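Local coordinates for catechol 1,2-dioxygenase (Pseudomonas putida, PDB 2AZQ) that cleaves catechol between its two hydroxyl-bearing carbons with O2 to give cis,cis-muconate, using a ferric iron centre, at the interface of chains A and B. Sequence-based numbering; all coordinates share one arbitrary frame. Chains: chain A/B, catechol 1,2-dioxygenase.

The interface of chains A and B. Residues chain A 17-18, 20, 22-23, 25, 31; chain B 212-214.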
ATOM      1  N   GLN A  17     -20.637  -4.738   9.171  1.00 10.67           N
ATOM      2  CA  GLN A  17     -20.718  -3.336   9.569  1.00 12.76           C
ATOM      3  C   GLN A  17     -19.480  -2.532   9.177  1.00 13.12           C
ATOM      4  O   GLN A  17     -19.562  -1.314   9.025  1.00 12.22           O
ATOM      5  CB  GLN A  17     -20.892  -3.203  11.060  1.00 16.76           C
ATOM      6  CG  GLN A  17     -21.851  -4.160  11.671  1.00 24.20           C
ATOM      7  CD  GLN A  17     -22.033  -3.876  13.153  1.00 27.35           C
ATOM      8  OE1 GLN A  17     -21.045  -3.721  13.894  1.00 27.56           O
ATOM      9  NE2 GLN A  17     -23.300  -3.809  13.598  1.00 27.16           N
ATOM     10  N   VAL A  18     -18.329  -3.191   9.056  1.00 12.43           N
ATOM     11  CA  VAL A  18     -17.128  -2.473   8.669  1.00 13.65           C
ATOM     12  C   VAL A  18     -17.242  -2.009   7.237  1.00 12.42           C
ATOM     13  O   VAL A  18     -16.878  -0.880   6.907  1.00 12.84           O
ATOM     14  CB  VAL A  18     -15.886  -3.334   8.750  1.00 16.08           C
ATOM     15  CG1 VAL A  18     -14.697  -2.571   8.142  1.00 19.53           C
ATOM     16  CG2 VAL A  18     -15.595  -3.683  10.186  1.00 19.85           C
ATOM     17  N   GLY A  20     -19.683  -1.091   5.771  1.00  9.76           N
ATOM     18  CA  GLY A  20     -20.595   0.033   5.677  1.00  9.05           C
ATOM     19  C   GLY A  20     -22.047  -0.337   5.428  1.00  9.33           C
ATOM     20  O   GLY A  20     -22.867   0.543   5.180  1.00  6.74           O
ATOM     21  N   ASP A  22     -24.049  -0.915   7.307  1.00 13.57           N
ATOM     22  CA  ASP A  22     -24.745  -0.411   8.464  1.00 16.33           C
ATOM     23  C   ASP A  22     -25.466   0.913   8.148  1.00 15.56           C
ATOM     24  O   ASP A  22     -26.035   1.542   9.026  1.00 14.79           O
ATOM     25  CB  ASP A  22     -23.756  -0.263   9.655  1.00 21.43           C
ATOM     26  CG  ASP A  22     -22.378   0.356   9.257  1.00 25.80           C
ATOM     27  OD1 ASP A  22     -21.589  -0.313   8.557  1.00 25.62           O
ATOM     28  OD2 ASP A  22     -22.080   1.516   9.653  1.00 29.49           O
ATOM     29  N   HIS A  23     -25.450   1.339   6.892  1.00 16.45           N
ATOM     30  CA  HIS A  23     -26.146   2.575   6.526  1.00 17.35           C
ATOM     31  C   HIS A  23     -26.408   2.787   5.036  1.00 15.44           C
ATOM     32  O   HIS A  23     -26.077   1.958   4.204  1.00 14.42           O
ATOM     33  CB  HIS A  23     -25.416   3.772   7.074  1.00 21.68           C
ATOM     34  CG  HIS A  23     -23.995   3.811   6.664  1.00 26.97           C
ATOM     35  ND1 HIS A  23     -22.985   3.309   7.455  1.00 29.57           N
ATOM     36  CD2 HIS A  23     -23.421   4.182   5.496  1.00 29.03           C
ATOM     37  CE1 HIS A  23     -21.845   3.370   6.789  1.00 31.81           C
ATOM     38  NE2 HIS A  23     -22.084   3.896   5.598  1.00 31.92           N
ATOM     39  N   GLU A  25     -25.379   5.499   3.073  1.00 17.78           N
ATOM     40  CA  GLU A  25     -24.465   6.420   2.409  1.00 19.13           C
ATOM     41  C   GLU A  25     -23.416   5.578   1.716  1.00 18.23           C
ATOM     42  O   GLU A  25     -23.374   4.372   1.921  1.00 16.84           O
ATOM     43  CB  GLU A  25     -23.762   7.287   3.447  1.00 24.23           C
ATOM     44  CG  GLU A  25     -24.681   7.917   4.501  1.00 33.13           C
ATOM     45  CD  GLU A  25     -23.920   8.549   5.698  1.00 36.87           C
ATOM     46  OE1 GLU A  25     -23.200   7.812   6.424  1.00 37.89           O
ATOM     47  OE2 GLU A  25     -24.057   9.782   5.915  1.00 38.55           O
ATOM     48  N   LYS A  31     -18.697  -1.346  -0.806  1.00 12.19           N
ATOM     49  CA  LYS A  31     -19.187  -2.105   0.312  1.00 10.14           C
ATOM     50  C   LYS A  31     -19.068  -3.576  -0.008  1.00  9.26           C
ATOM     51  O   LYS A  31     -18.551  -4.315   0.806  1.00  8.85           O
ATOM     52  CB  LYS A  31     -20.638  -1.717   0.655  1.00  9.80           C
ATOM     53  CG  LYS A  31     -20.763  -0.354   1.361  1.00  7.29           C
ATOM     54  CD  LYS A  31     -22.209   0.029   1.686  1.00  4.65           C
ATOM     55  CE  LYS A  31     -22.244   1.356   2.414  1.00  2.44           C
ATOM     56  NZ  LYS A  31     -23.574   1.972   2.459  1.00  2.00           N
TER
ATOM     57  N   LEU B 212     -17.549   4.166   2.274  1.00  3.15           N
ATOM     58  CA  LEU B 212     -18.244   3.151   3.017  1.00  2.73           C
ATOM     59  C   LEU B 212     -19.435   3.782   3.735  1.00  2.26           C
ATOM     60  O   LEU B 212     -20.234   3.087   4.334  1.00  2.00           O
ATOM     61  CB  LEU B 212     -17.296   2.486   4.005  1.00  2.55           C
ATOM     62  CG  LEU B 212     -16.215   1.704   3.272  1.00  2.91           C
ATOM     63  CD1 LEU B 212     -15.427   0.837   4.252  1.00  2.00           C
ATOM     64  CD2 LEU B 212     -16.886   0.841   2.196  1.00  2.00           C
ATOM     65  N   GLY B 213     -19.532   5.107   3.630  1.00  3.47           N
ATOM     66  CA  GLY B 213     -20.580   5.881   4.262  1.00  2.34           C
ATOM     67  C   GLY B 213     -20.228   6.067   5.728  1.00  4.06           C
ATOM     68  O   GLY B 213     -21.028   6.556   6.522  1.00  4.33           O
ATOM     69  N   ARG B 214     -19.008   5.710   6.095  1.00  2.37           N
ATOM     70  CA  ARG B 214     -18.606   5.779   7.491  1.00  2.29           C
ATOM     71  C   ARG B 214     -17.822   6.987   8.015  1.00  2.69           C
ATOM     72  O   ARG B 214     -17.174   7.718   7.249  1.00  2.90           O
ATOM     73  CB  ARG B 214     -17.837   4.516   7.808  1.00  2.33           C
ATOM     74  CG  ARG B 214     -18.629   3.265   7.604  1.00  2.00           C
ATOM     75  CD  ARG B 214     -17.702   2.139   7.907  1.00  2.52           C
ATOM     76  NE  ARG B 214     -17.059   2.353   9.197  1.00  2.00           N
ATOM     77  CZ  ARG B 214     -15.988   1.701   9.599  1.00  2.00           C
ATOM     78  NH1 ARG B 214     -15.448   0.794   8.800  1.00  2.14           N
ATOM     79  NH2 ARG B 214     -15.448   1.977  10.769  1.00  2.00           N
TER
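B:Arg214 reaches across the subunit boundary to the C-terminal end of a helix in the partner, where A:Val18 offers its backbone carbonyl. From CB, the B:Arg214 side chain runs to CG, anti to the carbonyl carbon (chi1 -60°). B:Arg214 CG passes the A:His23 ring and lies 3.3 Å from CE1 of A:His23. The chain then bends (chi3 51°), and CD packs against A:Val18 O. The carboxylate oxygen OD2 of A:Asp22 is 5.1 Å from B:Arg214 NE, a distance that may still allow a mild attraction of opposite charges. At the tip, the guanidinium nitrogen B:Arg214 NH1 donates a hydrogen bond of 2.9 Å to A:Val18 O. NH1 lies in the carbonyl plane, on a lone pair, while the oxygen is tilted from the guanidinium plane. The methyl A:Val18 CG1 sits beside B:Arg214 NH1 at 3.5 Å. An alanine at B:Arg214 would probably leave the A:Val18 carbonyl without this donor and open a gap beside A:His23.

A:His23 meets the backbone of B:Leu212 and B:Gly213. B:Gly213 O lies above one ring face, toward the rim, and A:Gly20 O covers the centre of the opposite face. The very short approach of the ring to B:Leu212 O is doubtful. A:Glu25 is poorly ordered; A:Glu25 CB packs on B:Gly213 CA at 3.6 Å, but the placement of its carboxylate is uncertain.

A:Lys31 backs this loop from within chain A. Its extended chain brings A:Lys31 NZ to A:His23 O, a hydrogen bond of 3.1 Å with the donor above the carbonyl plane. A:Lys31 CG also lies 4.1 Å from B:Leu212 CD2.

The patch is part of a two-fold interface, probably that of the family's usual homodimer. Chain A supplies helix 9-19's end, the loop after it and helix 28-49's start. Chain B supplies helix 204-212's end and the following residues, probably joining its catalytic domain to chain A's N-terminal helices.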